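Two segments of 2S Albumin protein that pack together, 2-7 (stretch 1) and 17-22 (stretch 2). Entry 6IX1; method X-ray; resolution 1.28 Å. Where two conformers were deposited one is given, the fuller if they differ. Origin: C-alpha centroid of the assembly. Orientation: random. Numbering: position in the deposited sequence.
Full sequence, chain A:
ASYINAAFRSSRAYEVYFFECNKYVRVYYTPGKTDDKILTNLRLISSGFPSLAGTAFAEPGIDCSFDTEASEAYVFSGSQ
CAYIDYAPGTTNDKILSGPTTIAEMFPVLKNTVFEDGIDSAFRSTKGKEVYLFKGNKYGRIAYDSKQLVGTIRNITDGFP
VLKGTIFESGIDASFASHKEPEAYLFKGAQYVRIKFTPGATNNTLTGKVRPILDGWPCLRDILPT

Stretch 1 (2-7) SYINAA
Stretch 2 (17-22) YFFECN

Stretch 2 runs as a β-strand from Tyr-17 to Glu-20, with phi between -102° and -137° and psi between 103° and 134°, then turns at Cys-21 (58°/-128°). Stretch 1 approaches as loop, with Tyr-3 at -122°/-116°, Ile-4 at -97°/125° and Asn-5 at -96°/-23°, and becomes strand at Ala-6 (-162°/161°) and Ala-7 (-151°/159°). The touching parts run 137° apart end to end, and the paired strands are antiparallel. Ala-6 and Phe-19 form the hydrogen-bonded pair, their CA atoms 5.0 Å apart; Ala-7 and Phe-18 form the next, non-hydrogen-bonded pair, with CA atoms 4.5 Å apart.

Phe-19 N donates almost linearly to Ala-6 O (2.8 Å, 179°). In return, Phe-19 O accepts from two successive amides: Asn-5 N at 2.8 Å and, weakly, Ala-6 N at 3.3 Å. Beyond this pair, Ala-7 CA makes a CA-H...O contact with Tyr-17 O at 3.1 Å.

The Asn-5 side chain (chi1 -56°, m; chi2 107°) extends the backbone pairing past the strand: its OD1 accepts from Cys-21 N at 2.9 Å and 162°. A short amide side chain suits this place, supplying a carbonyl to the backbone where stretch 2 turns.

Side chains alternate between the sheet's faces. Ala-7 and Phe-18 share one, with Ala-7 CB 3.7 Å from Phe-18 CD1, near the ring plane. Ile-4 (chi1 m, chi2 t) covers a face of this ring, its CD1 lying 3.9 Å from the centroid of Phe-18 and 10° off the normal, a CH-pi contact suited to a branched aliphatic side chain, whose terminal methyl can sit flat over an aromatic face. Phe-18 has chi1 -65° and chi2 -52°. Ala-6 and Phe-19 (chi1 -61°, chi2 -85°) occupy the other face, Ala-6 CB 4.1 Å from Phe-19 CD2; on both faces a small methyl packs beside a broad ring.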

# COMPACT_ATOMS: atom_id res chain seq x y z
N SER A 2 12.07 -11.56 4.44
CA SER A 2 11.20 -10.41 4.08
C SER A 2 9.99 -10.80 3.24
O SER A 2 10.09 -11.77 2.44
CB SER A 2 12.03 -9.41 3.37
OG SER A 2 11.38 -8.18 3.45
N TYR A 3 8.91 -10.03 3.33
CA TYR A 3 7.63 -10.43 2.70
C TYR A 3 7.22 -9.32 1.74
O TYR A 3 7.92 -9.13 0.74
CB TYR A 3 6.60 -10.93 3.71
CG TYR A 3 7.11 -12.15 4.42
CD1 TYR A 3 7.97 -12.04 5.50
CD2 TYR A 3 6.67 -13.40 4.08
CE1 TYR A 3 8.44 -13.18 6.14
CE2 TYR A 3 7.08 -14.55 4.75
CZ TYR A 3 7.99 -14.44 5.77
OH TYR A 3 8.46 -15.57 6.42
N ILE A 4 6.10 -8.69 2.04
CA ILE A 4 5.55 -7.65 1.15
C ILE A 4 5.96 -6.26 1.64
O ILE A 4 5.68 -5.94 2.81
CB ILE A 4 4.04 -7.84 0.95
CG1 ILE A 4 3.77 -9.21 0.31
CG2 ILE A 4 3.44 -6.73 0.13
CD1 ILE A 4 2.29 -9.64 0.27
N ASN A 5 6.57 -5.46 0.81
CA ASN A 5 7.01 -4.12 1.16
C ASN A 5 6.02 -3.05 0.74
O ASN A 5 6.07 -1.99 1.37
CB ASN A 5 8.37 -3.78 0.53
CG ASN A 5 9.41 -4.76 0.91
OD1 ASN A 5 9.86 -5.60 0.14
ND2 ASN A 5 9.93 -4.56 2.10
N ALA A 6 5.16 -3.26 -0.21
CA ALA A 6 4.14 -2.30 -0.57
C ALA A 6 3.04 -2.97 -1.36
O ALA A 6 3.32 -4.02 -2.01
CB ALA A 6 4.76 -1.15 -1.36
N ALA A 7 1.89 -2.37 -1.44
CA ALA A 7 0.82 -2.86 -2.31
C ALA A 7 -0.06 -1.73 -2.78
O ALA A 7 -0.16 -0.67 -2.09
CB ALA A 7 0.01 -3.88 -1.52
N TYR A 17 -1.26 -5.13 -6.98
CA TYR A 17 0.18 -5.13 -7.18
C TYR A 17 0.89 -5.25 -5.83
O TYR A 17 0.57 -4.49 -4.91
CB TYR A 17 0.63 -3.84 -7.87
CG TYR A 17 0.17 -3.67 -9.30
CD1 TYR A 17 -1.05 -3.12 -9.54
CD2 TYR A 17 0.91 -4.10 -10.39
CE1 TYR A 17 -1.55 -2.95 -10.82
CE2 TYR A 17 0.43 -3.91 -11.69
CZ TYR A 17 -0.84 -3.37 -11.90
OH TYR A 17 -1.40 -3.20 -13.14
N PHE A 18 1.79 -6.19 -5.72
CA PHE A 18 2.63 -6.40 -4.54
C PHE A 18 4.08 -6.17 -4.90
O PHE A 18 4.55 -6.79 -5.85
CB PHE A 18 2.53 -7.80 -3.95
CG PHE A 18 1.20 -8.20 -3.37
CD1 PHE A 18 0.57 -7.43 -2.47
CD2 PHE A 18 0.60 -9.40 -3.68
CE1 PHE A 18 -0.61 -7.80 -1.89
CE2 PHE A 18 -0.55 -9.82 -3.06
CZ PHE A 18 -1.17 -9.00 -2.16
N PHE A 19 4.74 -5.32 -4.11
CA PHE A 19 6.18 -5.03 -4.30
C PHE A 19 7.00 -5.69 -3.20
O PHE A 19 6.63 -5.65 -2.01
CB PHE A 19 6.42 -3.50 -4.30
CG PHE A 19 5.66 -2.88 -5.43
CD1 PHE A 19 6.19 -2.82 -6.70
CD2 PHE A 19 4.39 -2.44 -5.24
CE1 PHE A 19 5.44 -2.34 -7.76
CE2 PHE A 19 3.65 -1.96 -6.30
CZ PHE A 19 4.18 -1.92 -7.55
N GLU A 20 8.09 -6.35 -3.62
CA GLU A 20 9.00 -7.11 -2.76
C GLU A 20 10.40 -6.74 -3.23
O GLU A 20 10.84 -7.19 -4.29
CB GLU A 20 8.71 -8.59 -2.85
CG GLU A 20 7.23 -8.87 -2.72
CD GLU A 20 6.69 -9.85 -3.77
OE1 GLU A 20 6.48 -10.72 -3.29
OE2 GLU A 20 6.61 -9.64 -5.06
N CYS A 21 11.05 -5.89 -2.46
CA CYS A 21 12.36 -5.36 -2.81
C CYS A 21 12.22 -4.67 -4.16
O CYS A 21 11.39 -3.80 -4.35
CB CYS A 21 13.47 -6.40 -2.72
SG CYS A 21 13.51 -7.07 -1.06
N ASN A 22 13.09 -5.04 -5.08
CA ASN A 22 13.14 -4.48 -6.45
C ASN A 22 12.23 -5.21 -7.44
O ASN A 22 12.35 -4.89 -8.66
CB ASN A 22 14.57 -4.43 -6.98
CG ASN A 22 15.20 -5.82 -7.09
OD1 ASN A 22 14.72 -6.77 -6.49
ND2 ASN A 22 16.33 -5.92 -7.76